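Local coordinates for protein probable dehydrogenase (Bordetella bronchiseptica, PDB 3MOI) that probably works as an NAD(P)-dependent dehydrogenase of the Gfo/Idh/MocA type, pairing a Rossmann domain with a sheet-rich C-terminal domain, at residues 217-220 against 224-227; 195-200 against 372-377; 185-190 against 366-371; 176-181 against 298-303. One frame throughout, in Å; residues are numbered along the deposited sequence.

Contact 1: residues 217-220 against 224-227; sequences MLTL and ACAV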
loop_
_atom_site.group_PDB
_atom_site.type_symbol
_atom_site.label_atom_id
_atom_site.label_comp_id
_atom_site.label_asym_id
_atom_site.label_seq_id
_atom_site.Cartn_x
_atom_site.Cartn_y
_atom_site.Cartn_z
ATOM N N MET A 217 -8.384 -5.184 2.810
ATOM C CA MET A 217 -9.127 -4.012 2.526
ATOM C C MET A 217 -10.281 -3.953 3.522
ATOM O O MET A 217 -11.186 -4.852 3.561
ATOM C CB MET A 217 -9.675 -3.970 1.096
ATOM C CG MET A 217 -9.980 -2.468 0.736
ATOM S SD MET A 217 -10.582 -2.001 -0.843
ATOM C CE MET A 217 -9.925 -3.403 -1.512
ATOM N N LEU A 218 -10.292 -2.864 4.263
ATOM C CA LEU A 218 -11.279 -2.651 5.286
ATOM C C LEU A 218 -12.300 -1.647 4.781
ATOM O O LEU A 218 -11.933 -0.499 4.405
ATOM C CB LEU A 218 -10.585 -2.091 6.536
ATOM C CG LEU A 218 -9.985 -3.010 7.610
ATOM C CD1 LEU A 218 -9.482 -4.283 7.110
ATOM C CD2 LEU A 218 -8.945 -2.297 8.511
ATOM N N THR A 219 -13.562 -2.027 4.762
ATOM C CA THR A 219 -14.574 -1.061 4.389
ATOM C C THR A 219 -15.088 -0.304 5.646
ATOM O O THR A 219 -15.474 -0.905 6.629
ATOM C CB THR A 219 -15.749 -1.724 3.702
ATOM O OG1 THR A 219 -15.271 -2.394 2.532
ATOM C CG2 THR A 219 -16.822 -0.666 3.328
ATOM N N LEU A 220 -15.091 1.014 5.593
ATOM C CA LEU A 220 -15.574 1.796 6.683
ATOM C C LEU A 220 -17.010 2.200 6.366
ATOM O O LEU A 220 -17.612 1.862 5.371
ATOM C CB LEU A 220 -14.684 2.991 6.925
ATOM C CG LEU A 220 -13.195 2.713 7.123
ATOM C CD1 LEU A 220 -12.477 4.021 7.293
ATOM C CD2 LEU A 220 -12.911 1.822 8.305
ATOM N N ALA A 224 -15.894 5.138 2.889
ATOM C CA ALA A 224 -14.431 5.195 2.860
ATOM C C ALA A 224 -13.861 3.775 3.075
ATOM O O ALA A 224 -14.487 2.960 3.746
ATOM C CB ALA A 224 -13.938 6.154 3.887
ATOM N N CYS A 225 -12.712 3.477 2.481
ATOM C CA CYS A 225 -11.964 2.235 2.799
ATOM C C CYS A 225 -10.510 2.449 3.213
ATOM O O CYS A 225 -9.913 3.439 2.867
ATOM C CB CYS A 225 -11.956 1.305 1.613
ATOM S SG CYS A 225 -13.640 0.929 1.031
ATOM N N ALA A 226 -9.965 1.489 3.948
ATOM C CA ALA A 226 -8.583 1.455 4.356
ATOM C C ALA A 226 -7.919 0.172 3.839
ATOM O O ALA A 226 -8.418 -0.910 4.015
ATOM C CB ALA A 226 -8.527 1.435 5.794
ATOM N N VAL A 227 -6.794 0.289 3.178
ATOM C CA VAL A 227 -6.008 -0.875 2.833
ATOM C C VAL A 227 -4.982 -1.055 3.931
ATOM O O VAL A 227 -4.360 -0.091 4.343
ATOM C CB VAL A 227 -5.275 -0.635 1.458
ATOM C CG1 VAL A 227 -4.016 -1.521 1.295
ATOM C CG2 VAL A 227 -6.223 -0.830 0.309
#
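Ala-226 O is held by the backbone N of Leu-218 at 2.7 Å, in a bond that is almost straight (174° at the hydrogen), and Met-217 CA adds a C-H...O contact to the same oxygen. The return bond runs from Ala-226 N to Leu-218 O at 2.8 Å, so this pair is the hydrogen-bonded one of an antiparallel hairpin. Met-217 with Val-227 and Thr-219 with Cys-225 are its non-hydrogen-bonded neighbours. Towards the turn a third bond, Leu-220 N to Ala-224 O at 2.8 Å, is more bent (152°), and Leu-220 CB rests only 3.2 Å from that oxygen. Asp-222 OD1, inside the turn, takes up Ala-224 N.

On one face Leu-218 CB meets Ala-226 CB at 4.1 Å. On the other, Met-217 holds CG anti to its own N (chi1 -159°), which sets CG 4.1 Å from Val-227 CG2, while Cys-225 SG sits 4.0 Å from Thr-219 OG1. That hydroxyl bonds to Arg-198 of the second subunit, and this face packs against the second subunit, with Met-217 on its Met-217 and Val-227 on its Val-227. The Leu-218 and Ala-226 face lies under helix 179-190, and the hairpin runs between strand 194-202 beside 213-220 and strand 145-153 beside 225-231.

Contact 2: residues 195-200 against 372-377; sequences TAVRAM and CLAVLE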
loop_
_atom_site.group_PDB
_atom_site.type_symbol
_atom_site.label_atom_id
_atom_site.label_comp_id
_atom_site.label_asym_id
_atom_site.label_seq_id
_atom_site.Cartn_x
_atom_site.Cartn_y
_atom_site.Cartn_z
ATOM N N THR A 195 -17.022 -1.888 8.788
ATOM C CA THR A 195 -18.254 -2.657 8.462
ATOM C C THR A 195 -18.022 -3.805 7.503
ATOM O O THR A 195 -18.900 -4.618 7.324
ATOM C CB THR A 195 -19.360 -1.789 7.802
ATOM O OG1 THR A 195 -18.797 -1.136 6.661
ATOM C CG2 THR A 195 -19.878 -0.721 8.785
ATOM N N ALA A 196 -16.858 -3.909 6.887
ATOM C CA ALA A 196 -16.588 -5.126 6.104
ATOM C C ALA A 196 -15.076 -5.360 5.981
ATOM O O ALA A 196 -14.295 -4.432 6.066
ATOM C CB ALA A 196 -17.246 -5.040 4.726
ATOM N N VAL A 197 -14.695 -6.608 5.764
ATOM C CA VAL A 197 -13.306 -7.038 5.756
ATOM C C VAL A 197 -13.107 -8.038 4.642
ATOM O O VAL A 197 -13.746 -9.118 4.655
ATOM C CB VAL A 197 -12.929 -7.768 7.027
ATOM C CG1 VAL A 197 -11.476 -8.157 6.965
ATOM C CG2 VAL A 197 -13.234 -6.943 8.240
ATOM N N ARG A 198 -12.223 -7.683 3.703
ATOM C CA ARG A 198 -11.660 -8.623 2.777
ATOM C C ARG A 198 -10.167 -8.749 3.076
ATOM O O ARG A 198 -9.431 -7.748 2.951
ATOM C CB ARG A 198 -11.863 -8.122 1.345
ATOM C CG ARG A 198 -11.239 -8.990 0.275
ATOM C CD ARG A 198 -11.801 -10.432 0.285
ATOM N NE ARG A 198 -11.130 -11.242 -0.721
ATOM C CZ ARG A 198 -10.278 -12.219 -0.453
ATOM N NH1 ARG A 198 -10.058 -12.540 0.805
ATOM N NH2 ARG A 198 -9.670 -12.887 -1.456
ATOM N N ALA A 199 -9.707 -9.954 3.437
ATOM C CA ALA A 199 -8.275 -10.172 3.737
ATOM C C ALA A 199 -7.768 -11.544 3.274
ATOM O O ALA A 199 -8.551 -12.456 3.128
ATOM C CB ALA A 199 -8.012 -9.986 5.187
ATOM N N MET A 200 -6.456 -11.655 3.081
ATOM C CA MET A 200 -5.736 -12.874 2.691
ATOM C C MET A 200 -4.600 -12.896 3.667
ATOM O O MET A 200 -4.012 -11.853 3.880
ATOM C CB MET A 200 -5.105 -12.669 1.319
ATOM C CG MET A 200 -4.209 -13.862 0.783
ATOM S SD MET A 200 -2.698 -13.269 0.007
ATOM C CE MET A 200 -1.893 -12.637 1.469
ATOM N N CYS A 372 -10.006 -8.664 13.775
ATOM C CA CYS A 372 -9.048 -9.757 13.588
ATOM C C CYS A 372 -9.720 -11.085 13.182
ATOM O O CYS A 372 -9.255 -11.762 12.250
ATOM C CB CYS A 372 -8.275 -10.035 14.868
ATOM S SG CYS A 372 -7.221 -8.667 15.416
ATOM N N LEU A 373 -10.806 -11.473 13.850
ATOM C CA LEU A 373 -11.469 -12.753 13.498
ATOM C C LEU A 373 -11.975 -12.710 12.071
ATOM O O LEU A 373 -11.936 -13.722 11.372
ATOM C CB LEU A 373 -12.622 -13.127 14.461
ATOM C CG LEU A 373 -12.141 -13.422 15.924
ATOM C CD1 LEU A 373 -13.282 -13.512 16.948
ATOM C CD2 LEU A 373 -11.259 -14.657 16.012
ATOM N N ALA A 374 -12.393 -11.544 11.614
ATOM C CA ALA A 374 -12.958 -11.426 10.292
ATOM C C ALA A 374 -11.841 -11.537 9.249
ATOM O O ALA A 374 -12.044 -12.090 8.149
ATOM C CB ALA A 374 -13.772 -10.130 10.162
ATOM N N VAL A 375 -10.642 -11.092 9.600
ATOM C CA VAL A 375 -9.462 -11.324 8.753
ATOM C C VAL A 375 -9.199 -12.831 8.626
ATOM O O VAL A 375 -8.952 -13.345 7.514
ATOM C CB VAL A 375 -8.216 -10.615 9.311
ATOM C CG1 VAL A 375 -6.949 -11.134 8.610
ATOM C CG2 VAL A 375 -8.376 -9.050 9.147
ATOM N N LEU A 376 -9.278 -13.561 9.736
ATOM C CA LEU A 376 -9.080 -14.996 9.654
ATOM C C LEU A 376 -10.170 -15.637 8.791
ATOM O O LEU A 376 -9.816 -16.421 7.914
ATOM C CB LEU A 376 -9.007 -15.671 11.018
ATOM C CG LEU A 376 -7.727 -15.441 11.847
ATOM C CD1 LEU A 376 -7.973 -15.798 13.329
ATOM C CD2 LEU A 376 -6.517 -16.195 11.284
ATOM N N GLU A 377 -11.455 -15.282 8.982
ATOM C CA GLU A 377 -12.509 -15.858 8.164
ATOM C C GLU A 377 -12.370 -15.511 6.680
ATOM O O GLU A 377 -12.529 -16.398 5.819
ATOM C CB GLU A 377 -13.870 -15.422 8.636
ATOM C CG GLU A 377 -15.019 -16.019 7.820
ATOM C CD GLU A 377 -16.426 -15.587 8.301
ATOM O OE1 GLU A 377 -16.564 -15.129 9.472
ATOM O OE2 GLU A 377 -17.397 -15.694 7.479
#
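Val-197 and Ala-199, alternate residues of strand 195-200 whose side chains point toward the helix, pack against Ala-374 and Val-375 of helix 372-377 in a purely apolar contact. Val-197 uses both branches: CG2 lies 3.8 Å from Ala-374 CB, and CG1 lies 3.9 Å from Val-375 CG2. Having CG1 anti to the backbone N (chi1 -179°) is what splits the two methyls between neighbouring helix residues. The two valine side chains cross at about a right angle. Val-375 divides its methyls in the same way, CG2 going to Val-197 and CG1 to Ala-199 CB at 3.8 Å. With alanine on each partner the backbones can come close: Ala-199 CA and Val-375 CA are 5.3 Å apart, and the segment axes approach to 7.0 Å at an angle of 55°.

In the next shell, Ser-378 OG, one residue further along the helix, hydrogen-bonds Ala-199 N. Val-385 of the short strand 385-386 makes a backbone hydrogen bond with Val-197 and touches Ala-374. Arg-198 leaves the strand on the other side, and its NE bonds to Gln-384 OE1 of the second subunit.

Between the two segments, then, the packing is aliphatic and includes no hydrogen bond, so the fit rests on the shapes of small side chains. Ser-378 just beyond adds one polar tie between strand and helix, while the other side of the strand, through Arg-198, carries polar bonds into the dimer.

Contact 3: residues 185-190 against 366-371; sequences SIKTIT and KDTLEV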
loop_
_atom_site.group_PDB
_atom_site.type_symbol
_atom_site.label_atom_id
_atom_site.label_comp_id
_atom_site.label_asym_id
_atom_site.label_seq_id
_atom_site.Cartn_x
_atom_site.Cartn_y
_atom_site.Cartn_z
ATOM N N SER A 185 -5.363 2.059 14.622
ATOM C CA SER A 185 -4.999 3.359 14.083
ATOM C C SER A 185 -6.034 3.808 13.075
ATOM O O SER A 185 -6.410 5.016 13.027
ATOM C CB SER A 185 -3.601 3.315 13.474
ATOM O OG SER A 185 -2.700 2.946 14.527
ATOM N N ILE A 186 -6.503 2.848 12.283
ATOM C CA ILE A 186 -7.504 3.163 11.271
ATOM C C ILE A 186 -8.762 3.637 11.975
ATOM O O ILE A 186 -9.267 4.680 11.675
ATOM C CB ILE A 186 -7.757 1.983 10.393
ATOM C CG1 ILE A 186 -6.528 1.722 9.494
ATOM C CG2 ILE A 186 -8.937 2.195 9.549
ATOM C CD1 ILE A 186 -6.554 0.377 8.815
ATOM N N LYS A 187 -9.239 2.927 12.971
ATOM C CA LYS A 187 -10.352 3.427 13.734
ATOM C C LYS A 187 -10.129 4.798 14.394
ATOM O O LYS A 187 -11.046 5.630 14.469
ATOM C CB LYS A 187 -10.678 2.445 14.801
ATOM C CG LYS A 187 -11.215 1.097 14.259
ATOM C CD LYS A 187 -12.097 0.477 15.345
ATOM C CE LYS A 187 -11.356 -0.263 16.325
ATOM N NZ LYS A 187 -12.293 -0.889 17.284
ATOM N N THR A 188 -8.944 5.014 14.920
ATOM C CA THR A 188 -8.664 6.252 15.597
ATOM C C THR A 188 -8.644 7.448 14.621
ATOM O O THR A 188 -9.317 8.446 14.839
ATOM C CB THR A 188 -7.328 6.159 16.295
ATOM O OG1 THR A 188 -7.397 5.219 17.387
ATOM C CG2 THR A 188 -6.885 7.532 16.800
ATOM N N ILE A 189 -7.898 7.321 13.504
ATOM C CA ILE A 189 -7.841 8.351 12.494
ATOM C C ILE A 189 -9.238 8.619 11.977
ATOM O O ILE A 189 -9.589 9.767 11.797
ATOM C CB ILE A 189 -6.925 7.938 11.347
ATOM C CG1 ILE A 189 -5.470 7.922 11.813
ATOM C CG2 ILE A 189 -7.044 8.883 10.134
ATOM C CD1 ILE A 189 -4.539 6.925 11.029
ATOM N N THR A 190 -10.039 7.611 11.690
ATOM C CA THR A 190 -11.246 7.942 11.000
ATOM C C THR A 190 -12.408 8.178 11.910
ATOM O O THR A 190 -13.363 8.772 11.521
ATOM C CB THR A 190 -11.695 6.874 10.018
ATOM O OG1 THR A 190 -12.109 5.706 10.741
ATOM C CG2 THR A 190 -10.567 6.567 8.997
ATOM N N LYS A 366 -13.030 -5.428 22.127
ATOM C CA LYS A 366 -13.767 -6.577 21.551
ATOM C C LYS A 366 -13.927 -6.372 20.068
ATOM O O LYS A 366 -13.709 -7.303 19.276
ATOM C CB LYS A 366 -15.153 -6.803 22.175
ATOM C CG LYS A 366 -15.937 -7.972 21.557
ATOM C CD LYS A 366 -17.309 -8.168 22.204
ATOM C CE LYS A 366 -17.960 -9.486 21.745
ATOM N NZ LYS A 366 -19.347 -9.659 22.358
ATOM N N ASP A 367 -14.279 -5.153 19.713
ATOM C CA ASP A 367 -14.433 -4.775 18.342
ATOM C C ASP A 367 -13.178 -5.009 17.509
ATOM O O ASP A 367 -13.252 -5.598 16.410
ATOM C CB ASP A 367 -14.937 -3.344 18.220
ATOM C CG ASP A 367 -15.138 -2.951 16.771
ATOM O OD1 ASP A 367 -16.285 -3.134 16.214
ATOM O OD2 ASP A 367 -14.115 -2.542 16.180
ATOM N N THR A 368 -12.011 -4.678 18.049
ATOM C CA THR A 368 -10.781 -4.990 17.339
ATOM C C THR A 368 -10.581 -6.504 17.271
ATOM O O THR A 368 -10.144 -7.090 16.224
ATOM C CB THR A 368 -9.614 -4.299 17.996
ATOM O OG1 THR A 368 -9.776 -2.901 17.789
ATOM C CG2 THR A 368 -8.251 -4.764 17.424
ATOM N N LEU A 369 -10.896 -7.193 18.351
ATOM C CA LEU A 369 -10.799 -8.665 18.280
ATOM C C LEU A 369 -11.701 -9.135 17.133
ATOM O O LEU A 369 -11.246 -9.920 16.312
ATOM C CB LEU A 369 -11.153 -9.302 19.602
ATOM C CG LEU A 369 -11.318 -10.821 19.692
ATOM C CD1 LEU A 369 -10.038 -11.620 19.354
ATOM C CD2 LEU A 369 -11.789 -11.126 21.057
ATOM N N GLU A 370 -12.913 -8.573 16.959
ATOM C CA GLU A 370 -13.800 -9.127 15.910
ATOM C C GLU A 370 -13.255 -8.853 14.568
ATOM O O GLU A 370 -13.406 -9.657 13.671
ATOM C CB GLU A 370 -15.211 -8.615 15.990
ATOM C CG GLU A 370 -15.949 -9.173 17.190
ATOM C CD GLU A 370 -17.276 -8.504 17.478
ATOM O OE1 GLU A 370 -17.661 -7.560 16.757
ATOM O OE2 GLU A 370 -17.978 -8.932 18.425
ATOM N N VAL A 371 -12.598 -7.711 14.409
ATOM C CA VAL A 371 -12.012 -7.413 13.111
ATOM C C VAL A 371 -10.871 -8.399 12.810
ATOM O O VAL A 371 -10.795 -8.935 11.722
ATOM C CB VAL A 371 -11.519 -5.965 13.039
ATOM C CG1 VAL A 371 -10.700 -5.751 11.794
ATOM C CG2 VAL A 371 -12.726 -4.979 13.143
#
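Between segments 185-190 and 366-371 the nearest CA atoms, those of Lys-187 and Thr-368, are 9.2 Å apart. A single long side chain spans that gap, giving an interhelical salt bridge within the part of the fold built on the large mixed sheet. Lys-187 reaches out with a bend at chi3 (-84°), which brings its ammonium to the neighbouring helix. Lys-187 NZ meets Asp-367 OD2 at 2.7 Å. A weak hydrogen bond of 3.3 Å runs from Lys-187 NZ to Thr-368 OG1. The methylenes take part too, with Lys-187 CE 3.4 Å from Thr-368 OG1. Both acceptors stand on consecutive residues of one helix, and the lysine chain crosses each obliquely.

Further partners share these groups. The other carboxylate oxygen of Asp-367, OD1, forms a salt bridge with Arg-387, the C-terminal residue, and Thr-368 OG1 hydrogen-bonds Asp-184 OD1 in the preceding turn of the first helix. Lys-187 also makes a cation-pi contact with Trp-364. The lysine is buried, and the carboxylate together with the aromatic ring would be expected to favour its charged form. One turn on, Thr-190 OG1 gives a hydrogen bond of 3.2 Å to Ile-186 O, which also accepts Thr-190 N, so the last turn of the helix is doubly tied. The salt bridge itself is not in plane: Lys-187 NZ comes to Asp-367 OD2 on its anti side, 30° out of the carboxylate plane.

Contact 4: residues 176-181 against 298-303; sequences YNQLPH and PHFGVM
Phe-300 brings its ring up to His-181 and Gln-178, and aromatic contacts carry most of this meeting. His-181 CB stands over one face of the phenyl ring in a CH-pi contact, 3.8 Å from the centroid and 14° off the normal. Its imidazole makes an edge-to-face pair with the same ring, the imidazole edge toward the phenyl face, with centroids 5.1 Å apart and planes at 61°. Phe-300 CG anti to its backbone N (chi1 -164°) carries the ring out to this place. Next to it in the chain, the His-299 ring stacks on His-242.

Van der Waals packing comes from Gln-178, whose amide group approaches the ring edge, CD lying 3.9 Å from Phe-300 CZ.

Hydrogen bonding holds the loop behind the phenylalanine: His-299 ND1 donates to Gly-301 O at 2.8 Å.

The side chain of His-181 also touches Lys-95, the lysine of a Glu-Lys-Pro sequence that recurs at the active site in this family. The chemistry here is thus that of a buried phenyl ring meeting His-181 through CH-pi and edge-to-face contacts, with no hydrogen bond across the segments, at a position consistent with a place beside the probable active site.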
loop_
_atom_site.group_PDB
_atom_site.type_symbol
_atom_site.label_atom_id
_atom_site.label_comp_id
_atom_site.label_asym_id
_atom_site.label_seq_id
_atom_site.Cartn_x
_atom_site.Cartn_y
_atom_site.Cartn_z
ATOM N N TYR A 176 -2.868 -11.336 15.729
ATOM C CA TYR A 176 -3.200 -10.864 17.059
ATOM C C TYR A 176 -2.158 -9.920 17.688
ATOM O O TYR A 176 -2.430 -9.241 18.678
ATOM C CB TYR A 176 -3.322 -12.076 17.962
ATOM C CG TYR A 176 -4.433 -13.002 17.640
ATOM C CD1 TYR A 176 -5.771 -12.572 17.749
ATOM C CD2 TYR A 176 -4.183 -14.354 17.307
ATOM C CE1 TYR A 176 -6.827 -13.451 17.480
ATOM C CE2 TYR A 176 -5.235 -15.235 17.002
ATOM C CZ TYR A 176 -6.554 -14.790 17.120
ATOM O OH TYR A 176 -7.623 -15.662 16.928
ATOM N N ASN A 177 -0.958 -9.909 17.135
ATOM C CA ASN A 177 0.189 -9.221 17.783
ATOM C C ASN A 177 0.678 -8.001 16.988
ATOM O O ASN A 177 1.548 -7.247 17.454
ATOM C CB ASN A 177 1.293 -10.256 17.992
ATOM C CG ASN A 177 0.816 -11.402 18.895
ATOM O OD1 ASN A 177 0.615 -11.206 20.083
ATOM N ND2 ASN A 177 0.586 -12.591 18.321
ATOM N N GLN A 178 0.164 -7.825 15.765
ATOM C CA GLN A 178 0.610 -6.712 14.917
ATOM C C GLN A 178 -0.575 -5.970 14.225
ATOM O O GLN A 178 -0.749 -4.750 14.326
ATOM C CB GLN A 178 1.615 -7.239 13.915
ATOM C CG GLN A 178 2.989 -7.673 14.525
ATOM C CD GLN A 178 3.800 -6.439 15.004
ATOM O OE1 GLN A 178 3.661 -5.978 16.148
ATOM N NE2 GLN A 178 4.576 -5.875 14.107
ATOM N N LEU A 179 -1.414 -6.709 13.544
ATOM C CA LEU A 179 -2.528 -6.112 12.861
ATOM C C LEU A 179 -3.372 -5.191 13.794
ATOM O O LEU A 179 -3.865 -4.156 13.369
ATOM C CB LEU A 179 -3.373 -7.241 12.293
ATOM C CG LEU A 179 -3.210 -7.565 10.811
ATOM C CD1 LEU A 179 -1.808 -7.298 10.251
ATOM C CD2 LEU A 179 -3.741 -8.969 10.448
ATOM N N PRO A 180 -3.521 -5.552 15.082
ATOM C CA PRO A 180 -4.323 -4.631 15.887
ATOM C C PRO A 180 -3.772 -3.197 15.896
ATOM O O PRO A 180 -4.542 -2.232 15.964
ATOM C CB PRO A 180 -4.358 -5.281 17.299
ATOM C CG PRO A 180 -4.299 -6.732 17.020
ATOM C CD PRO A 180 -3.315 -6.831 15.761
ATOM N N HIS A 181 -2.467 -3.037 15.765
ATOM C CA HIS A 181 -1.909 -1.683 15.696
ATOM C C HIS A 181 -2.425 -0.904 14.479
ATOM O O HIS A 181 -2.764 0.280 14.580
ATOM C CB HIS A 181 -0.387 -1.733 15.703
ATOM C CG HIS A 181 0.209 -2.253 16.970
ATOM N ND1 HIS A 181 -0.142 -1.766 18.220
ATOM C CD2 HIS A 181 1.203 -3.152 17.178
ATOM C CE1 HIS A 181 0.550 -2.405 19.150
ATOM N NE2 HIS A 181 1.398 -3.231 18.544
ATOM N N PRO A 298 7.297 8.025 17.395
ATOM C CA PRO A 298 7.074 6.628 17.057
ATOM C C PRO A 298 6.056 6.500 15.953
ATOM O O PRO A 298 5.303 7.447 15.705
ATOM C CB PRO A 298 6.505 6.050 18.356
ATOM C CG PRO A 298 6.972 6.972 19.378
ATOM C CD PRO A 298 6.854 8.309 18.755
ATOM N N HIS A 299 6.012 5.339 15.319
ATOM C CA HIS A 299 5.192 5.154 14.079
ATOM C C HIS A 299 4.981 3.660 13.822
ATOM O O HIS A 299 5.676 2.838 14.404
ATOM C CB HIS A 299 5.889 5.791 12.866
ATOM C CG HIS A 299 6.990 4.954 12.295
ATOM N ND1 HIS A 299 6.840 4.216 11.139
ATOM C CD2 HIS A 299 8.264 4.741 12.710
ATOM C CE1 HIS A 299 7.973 3.580 10.875
ATOM N NE2 HIS A 299 8.858 3.893 11.802
ATOM N N PHE A 300 4.058 3.288 12.964
ATOM C CA PHE A 300 3.937 1.861 12.637
ATOM C C PHE A 300 3.820 1.674 11.133
ATOM O O PHE A 300 2.745 1.819 10.537
ATOM C CB PHE A 300 2.729 1.259 13.363
ATOM C CG PHE A 300 2.735 -0.227 13.401
ATOM C CD1 PHE A 300 3.613 -0.889 14.208
ATOM C CD2 PHE A 300 1.820 -0.957 12.660
ATOM C CE1 PHE A 300 3.636 -2.267 14.282
ATOM C CE2 PHE A 300 1.831 -2.345 12.698
ATOM C CZ PHE A 300 2.763 -3.012 13.524
ATOM N N GLY A 301 4.930 1.364 10.505
ATOM C CA GLY A 301 4.990 1.377 9.034
ATOM C C GLY A 301 4.614 2.776 8.589
ATOM O O GLY A 301 4.748 3.758 9.357
ATOM N N VAL A 302 4.091 2.868 7.379
ATOM C CA VAL A 302 3.620 4.122 6.893
ATOM C C VAL A 302 2.132 4.138 6.753
ATOM O O VAL A 302 1.512 3.131 6.557
ATOM C CB VAL A 302 4.289 4.565 5.568
ATOM C CG1 VAL A 302 5.668 3.843 5.316
ATOM C CG2 VAL A 302 3.326 4.545 4.451
ATOM N N MET A 303 1.557 5.319 6.862
ATOM C CA MET A 303 0.140 5.477 6.917
ATOM C C MET A 303 -0.198 6.718 6.115
ATOM O O MET A 303 0.109 7.814 6.559
ATOM C CB MET A 303 -0.282 5.609 8.387
ATOM C CG MET A 303 -0.183 4.248 9.200
ATOM S SD MET A 303 -0.854 4.197 10.919
ATOM C CE MET A 303 -1.750 5.659 10.858
#

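Overall arrangement
All four contacts gather on the large mixed sheet and its helices. Along the chain the first segments run in the order contact 4, contact 3, contact 2; the hairpin of contact 1 follows, and the partner segments return in the same order, so contacts 2, 3 and 4 interlace. Contacts 1 and 2 sit on neighbouring strands, centres 11 Å apart, and both reach the second subunit. Contact 3 shares helix 362-381 with contact 2 and helix 179-190 with contact 4, its centre about 12 Å from each. The centres of contacts 2 and 4 are about 17 Å apart. Helix 179-190 runs from His-181, which touches Lys-95, to the sheet behind the hairpin, with helix 362-381 beside it.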